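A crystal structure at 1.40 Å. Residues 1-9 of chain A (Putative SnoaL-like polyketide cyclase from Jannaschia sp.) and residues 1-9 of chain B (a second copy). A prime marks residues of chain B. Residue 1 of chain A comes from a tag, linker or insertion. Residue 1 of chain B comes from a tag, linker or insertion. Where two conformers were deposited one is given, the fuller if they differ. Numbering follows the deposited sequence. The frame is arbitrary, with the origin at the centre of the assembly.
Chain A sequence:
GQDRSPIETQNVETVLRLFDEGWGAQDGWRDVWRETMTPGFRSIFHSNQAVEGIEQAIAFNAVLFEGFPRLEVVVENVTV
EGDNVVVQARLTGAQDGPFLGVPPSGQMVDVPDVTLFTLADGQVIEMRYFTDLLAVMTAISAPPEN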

ATOM      1  N   GLY A   1       8.609  21.856  -9.756  1.00 37.67           N
ATOM      2  CA  GLY A   1       9.186  20.821  -8.840  1.00 35.94           C
ATOM      3  C   GLY A   1      10.625  20.453  -9.167  1.00 35.32           C
ATOM      4  O   GLY A   1      11.083  20.540 -10.314  1.00 38.85           O
ATOM      5  N   GLN A   2      11.317  19.955  -8.156  1.00 28.51           N
ATOM      6  CA  GLN A   2      12.699  19.557  -8.252  1.00 27.79           C
ATOM      7  C   GLN A   2      12.744  18.315  -9.107  1.00 23.22           C
ATOM      8  O   GLN A   2      12.016  17.355  -8.865  1.00 28.07           O
ATOM      9  CB  GLN A   2      13.236  19.296  -6.851  1.00 29.63           C
ATOM     10  CG  GLN A   2      14.500  18.501  -6.732  1.00 30.70           C
ATOM     11  CD  GLN A   2      14.850  18.355  -5.260  1.00 33.09           C
ATOM     12  OE1 GLN A   2      14.582  17.305  -4.575  1.00 32.01           O
ATOM     13  NE2 GLN A   2      15.377  19.441  -4.747  1.00 32.65           N
ATOM     14  N   ASP A   3      13.605  18.322 -10.099  1.00 23.30           N
ATOM     15  CA  ASP A   3      13.744  17.210 -11.004  1.00 22.38           C
ATOM     16  C   ASP A   3      14.435  16.044 -10.315  1.00 21.89           C
ATOM     17  O   ASP A   3      15.249  16.233  -9.403  1.00 21.94           O
ATOM     18  CB  ASP A   3      14.598  17.566 -12.197  1.00 25.43           C
ATOM     19  CG  ASP A   3      13.929  18.544 -13.160  1.00 28.94           C
ATOM     20  OD1 ASP A   3      12.741  18.967 -12.974  1.00 28.27           O
ATOM     21  OD2 ASP A   3      14.643  18.853 -14.138  1.00 34.91           O
ATOM     22  N   ARG A   4      14.121  14.861 -10.810  1.00 20.20           N
ATOM     23  CA  ARG A   4      14.770  13.644 -10.353  1.00 18.77           C
ATOM     24  C   ARG A   4      16.265  13.712 -10.595  1.00 18.83           C
ATOM     25  O   ARG A   4      16.722  14.154 -11.636  1.00 20.12           O
ATOM     26  CB  ARG A   4      14.205  12.440 -11.104  1.00 18.64           C
ATOM     27  CG  ARG A   4      12.788  12.118 -10.649  1.00 18.51           C
ATOM     28  CD  ARG A   4      12.074  11.069 -11.475  1.00 18.81           C
ATOM     29  NE  ARG A   4      10.788  10.828 -10.888  1.00 18.29           N
ATOM     30  CZ  ARG A   4       9.806  10.159 -11.451  1.00 18.21           C
ATOM     31  NH1 ARG A   4      10.002   9.585 -12.645  1.00 16.89           N
ATOM     32  NH2 ARG A   4       8.645  10.024 -10.832  1.00 18.71           N
ATOM     33  N   SER A   5      17.011  13.225  -9.616  1.00 19.34           N
ATOM     34  CA  SER A   5      18.437  13.069  -9.810  1.00 19.59           C
ATOM     35  C   SER A   5      18.702  11.962 -10.830  1.00 19.47           C
ATOM     36  O   SER A   5      17.808  11.144 -11.151  1.00 19.61           O
ATOM     37  CB  SER A   5      19.143  12.713  -8.507  1.00 19.74           C
ATOM     38  OG  SER A   5      18.821  11.374  -8.102  1.00 20.21           O
ATOM     39  N   PRO A   6      19.912  11.902 -11.367  1.00 19.90           N
ATOM     40  CA  PRO A   6      20.249  10.803 -12.257  1.00 20.71           C
ATOM     41  C   PRO A   6      19.987   9.429 -11.664  1.00 19.59           C
ATOM     42  O   PRO A   6      19.500   8.546 -12.367  1.00 20.43           O
ATOM     43  CB  PRO A   6      21.754  11.030 -12.533  1.00 21.42           C
ATOM     44  CG  PRO A   6      21.937  12.485 -12.374  1.00 21.63           C
ATOM     45  CD  PRO A   6      21.013  12.903 -11.291  1.00 21.50           C
ATOM     46  N   ILE A   7      20.339   9.232 -10.403  1.00 18.96           N
ATOM     47  CA  ILE A   7      20.144   7.921  -9.794  1.00 19.78           C
ATOM     48  C   ILE A   7      18.643   7.662  -9.650  1.00 19.31           C
ATOM     49  O   ILE A   7      18.159   6.538  -9.880  1.00 17.62           O
ATOM     50  CB  ILE A   7      20.863   7.837  -8.424  1.00 22.06           C
ATOM     51  CG1 ILE A   7      22.362   7.755  -8.623  1.00 23.70           C
ATOM     52  CG2 ILE A   7      20.430   6.577  -7.635  1.00 21.10           C
ATOM     53  CD1 ILE A   7      23.133   8.088  -7.375  1.00 28.71           C
ATOM     54  N   GLU A   8      17.898   8.686  -9.220  1.00 18.12           N
ATOM     55  CA  GLU A   8      16.444   8.510  -9.082  1.00 16.82           C
ATOM     56  C   GLU A   8      15.789   8.125 -10.401  1.00 17.92           C
ATOM     57  O   GLU A   8      14.956   7.221 -10.482  1.00 16.82           O
ATOM     58  CB  GLU A   8      15.797   9.778  -8.538  1.00 16.96           C
ATOM     59  CG  GLU A   8      16.082   9.986  -7.042  1.00 18.07           C
ATOM     60  CD  GLU A   8      15.512  11.300  -6.507  1.00 21.29           C
ATOM     61  OE1 GLU A   8      15.454  12.271  -7.282  1.00 20.27           O
ATOM     62  OE2 GLU A   8      15.184  11.379  -5.314  1.00 24.69           O
ATOM     63  N   THR A   9      16.119   8.857 -11.462  0.62 18.59           N
ATOM     64  CA  THR A   9      15.510   8.533 -12.738  0.62 18.30           C
ATOM     65  C   THR A   9      15.914   7.127 -13.229  0.62 18.28           C
ATOM     66  O   THR A   9      15.081   6.407 -13.766  0.62 18.55           O
ATOM     67  CB  THR A   9      15.732   9.622 -13.814  0.62 19.34           C
ATOM     68  OG1 THR A   9      14.929   9.310 -14.958  0.62 24.68           O
ATOM     69  CG2 THR A   9      17.177   9.685 -14.198  0.62 21.75           C
TER
ATOM     70  N   GLY B   1      22.660  11.454  -1.524  1.00 37.67           N
ATOM     71  CA  GLY B   1      21.327  11.684  -2.167  1.00 35.94           C
ATOM     72  C   GLY B   1      20.918  13.148  -2.212  1.00 35.32           C
ATOM     73  O   GLY B   1      21.311  13.968  -1.372  1.00 38.85           O
ATOM     74  N   GLN B   2      20.046  13.454  -3.158  1.00 28.51           N
ATOM     75  CA  GLN B   2      19.540  14.786  -3.378  1.00 27.79           C
ATOM     76  C   GLN B   2      18.638  15.116  -2.214  1.00 23.22           C
ATOM     77  O   GLN B   2      17.743  14.347  -1.871  1.00 28.07           O
ATOM     78  CB  GLN B   2      18.785  14.815  -4.701  1.00 29.63           C
ATOM     79  CG  GLN B   2      17.852  15.962  -4.939  1.00 30.70           C
ATOM     80  CD  GLN B   2      17.205  15.792  -6.303  1.00 33.09           C
ATOM     81  OE1 GLN B   2      16.030  15.304  -6.468  1.00 32.01           O
ATOM     82  NE2 GLN B   2      18.001  16.116  -7.294  1.00 32.65           N
ATOM     83  N   ASP B   3      18.861  16.263  -1.613  1.00 23.30           N
ATOM     84  CA  ASP B   3      18.086  16.698  -0.479  1.00 22.38           C
ATOM     85  C   ASP B   3      16.689  17.112  -0.914  1.00 21.89           C
ATOM     86  O   ASP B   3      16.481  17.568  -2.043  1.00 21.94           O
ATOM     87  CB  ASP B   3      18.702  17.907   0.184  1.00 25.43           C
ATOM     88  CG  ASP B   3      20.007  17.606   0.918  1.00 28.94           C
ATOM     89  OD1 ASP B   3      20.485  16.427   0.988  1.00 28.27           O
ATOM     90  OD2 ASP B   3      20.525  18.611   1.451  1.00 34.91           O
ATOM     91  N   ARG B   4      15.771  16.983   0.026  1.00 20.20           N
ATOM     92  CA  ARG B   4      14.405  17.436  -0.172  1.00 18.77           C
ATOM     93  C   ARG B   4      14.371  18.924  -0.457  1.00 18.83           C
ATOM     94  O   ARG B   4      15.065  19.707   0.169  1.00 20.12           O
ATOM     95  CB  ARG B   4      13.578  17.156   1.082  1.00 18.64           C
ATOM     96  CG  ARG B   4      13.295  15.668   1.239  1.00 18.51           C
ATOM     97  CD  ARG B   4      12.655  15.275   2.553  1.00 18.81           C
ATOM     98  NE  ARG B   4      12.392  13.866   2.526  1.00 18.29           N
ATOM     99  CZ  ARG B   4      12.057  13.130   3.564  1.00 18.21           C
ATOM    100  NH1 ARG B   4      11.874  13.720   4.753  1.00 16.89           N
ATOM    101  NH2 ARG B   4      11.869  11.828   3.432  1.00 18.71           N
ATOM    102  N   SER B   5      13.514  19.292  -1.396  1.00 19.34           N
ATOM    103  CA  SER B   5      13.262  20.700  -1.625  1.00 19.59           C
ATOM    104  C   SER B   5      12.515  21.291  -0.431  1.00 19.47           C
ATOM    105  O   SER B   5      11.952  20.558   0.415  1.00 19.61           O
ATOM    106  CB  SER B   5      12.430  20.920  -2.883  1.00 19.74           C
ATOM    107  OG  SER B   5      11.078  20.477  -2.684  1.00 20.21           O
ATOM    108  N   PRO B   6      12.487  22.612  -0.321  1.00 19.90           N
ATOM    109  CA  PRO B   6      11.698  23.229   0.733  1.00 20.71           C
ATOM    110  C   PRO B   6      10.248  22.778   0.757  1.00 19.59           C
ATOM    111  O   PRO B   6       9.698  22.557   1.834  1.00 20.43           O
ATOM    112  CB  PRO B   6      11.823  24.739   0.421  1.00 21.42           C
ATOM    113  CG  PRO B   6      13.120  24.861  -0.272  1.00 21.63           C
ATOM    114  CD  PRO B   6      13.276  23.624  -1.079  1.00 21.50           C
ATOM    115  N   ILE B   7       9.619  22.681  -0.404  1.00 18.96           N
ATOM    116  CA  ILE B   7       8.215  22.289  -0.437  1.00 19.78           C
ATOM    117  C   ILE B   7       8.101  20.828   0.002  1.00 19.31           C
ATOM    118  O   ILE B   7       7.173  20.447   0.741  1.00 17.62           O
ATOM    119  CB  ILE B   7       7.616  22.500  -1.850  1.00 22.06           C
ATOM    120  CG1 ILE B   7       7.426  23.977  -2.123  1.00 23.70           C
ATOM    121  CG2 ILE B   7       6.229  21.823  -1.982  1.00 21.10           C
ATOM    122  CD1 ILE B   7       7.252  24.280  -3.586  1.00 28.71           C
ATOM    123  N   GLU B   8       9.014  19.982  -0.489  1.00 18.12           N
ATOM    124  CA  GLU B   8       8.975  18.567  -0.088  1.00 16.82           C
ATOM    125  C   GLU B   8       9.110  18.398   1.419  1.00 17.92           C
ATOM    126  O   GLU B   8       8.383  17.640   2.063  1.00 16.82           O
ATOM    127  CB  GLU B   8      10.070  17.777  -0.794  1.00 16.96           C
ATOM    128  CG  GLU B   8       9.756  17.538  -2.279  1.00 18.07           C
ATOM    129  CD  GLU B   8      10.887  16.823  -3.017  1.00 21.29           C
ATOM    130  OE1 GLU B   8      12.055  17.033  -2.642  1.00 20.27           O
ATOM    131  OE2 GLU B   8      10.621  16.111  -3.995  1.00 24.69           O
ATOM    132  N   THR B   9      10.098  19.070   2.004  0.62 18.59           N
ATOM    133  CA  THR B   9      10.270  18.930   3.438  0.62 18.30           C
ATOM    134  C   THR B   9       9.056  19.473   4.221  0.62 18.28           C
ATOM    135  O   THR B   9       8.648  18.870   5.206  0.62 18.55           O
ATOM    136  CB  THR B   9      11.611  19.507   3.950  0.62 19.34           C
ATOM    137  OG1 THR B   9      11.777  19.138   5.324  0.62 24.68           O
ATOM    138  CG2 THR B   9      11.625  20.995   3.808  0.62 21.75           C
TER

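The most unusual feature of this contact is the meeting of the same atom from both copies. Gln2 OE1 lies 3.1 Å from Gln2′ OE1. The two copies are related by an exact two-fold axis, so each glutamine faces its own counterpart. Two amide oxygens would not be expected to sit this close, since neither carries a hydrogen to share. The surroundings are just as rich in oxygen. Gln2 OE1 is 3.2 Å from Asp3′ O, a backbone carbonyl, and 3.2 Å from Glu8′ OE1, a carboxylate oxygen. The mates Gln2′ OE1 to Asp3 O and Gln2′ OE1 to Glu8 OE1 are also 3.2 Å each. The amide is probably turned over in the model, with its oxygen and nitrogen exchanged. Turning it back would give Asp3′ O and Glu8′ OE1 a possible donor. Turning both amides would still leave like atoms meeting at the axis. The hydrogen bonding across the axis is therefore left open.

The path of the glutamine is clearer than the identity of its end atoms. In both copies the CA-to-CB bond points toward the other stretch. Chi1 is t at 163° and chi2 is t at 180°, so the chain is extended and carries the amide well away from its own backbone. It ends beside the turn that leads into the partner's helix. Gln2 and Gln2′ account for most of the area covered in this contact, about 100 Å² each. The total between the stretches is 316 Å², both sides summed.

Ser5 is the residue whose CA lies nearest that of Gln2′, with Ser5 CA and Gln2′ CA 6.7 Å apart. Its CB also points toward the other stretch. The closest approach of this pair is 3.8 Å, from Ser5 CB to the atom modelled as Gln2′ NE2. That is a packing distance for either end of the amide. The symmetric pair, Ser5′ CB and Gln2 NE2, has the same spacing.

Within each copy, Ser5 and Glu8 build the start of the helix. Ser5 is the N-cap. Its side chain, with chi1 p at 71°, accepts a hydrogen bond from the backbone of Glu8, with Glu8 N to Ser5 OG at 3.1 Å. The place of that hydroxyl is less sure, because OG is too close to an atom elsewhere in the model. Glu8 returns the favor. Ser5 N donates to Glu8 OE1 at 3.0 Å, with an angle of 167° at the hydrogen. The first turn is closed by Thr9 N to Ser5 O at 2.9 Å. Chain B repeats all three bonds.

The oxygen that receives Ser5 N is the same one that approaches Gln2′. Glu8 OE2 is hydrogen-bonded elsewhere in the structure, and the residue is buried.

The other residues add little. Asp3 and Arg4 direct their CB atoms away from the partner, and Asp3 makes its close approach through its backbone carbonyl. Pro6 and Thr9 stay out of reach. Gly1, from the tag, makes no contact here.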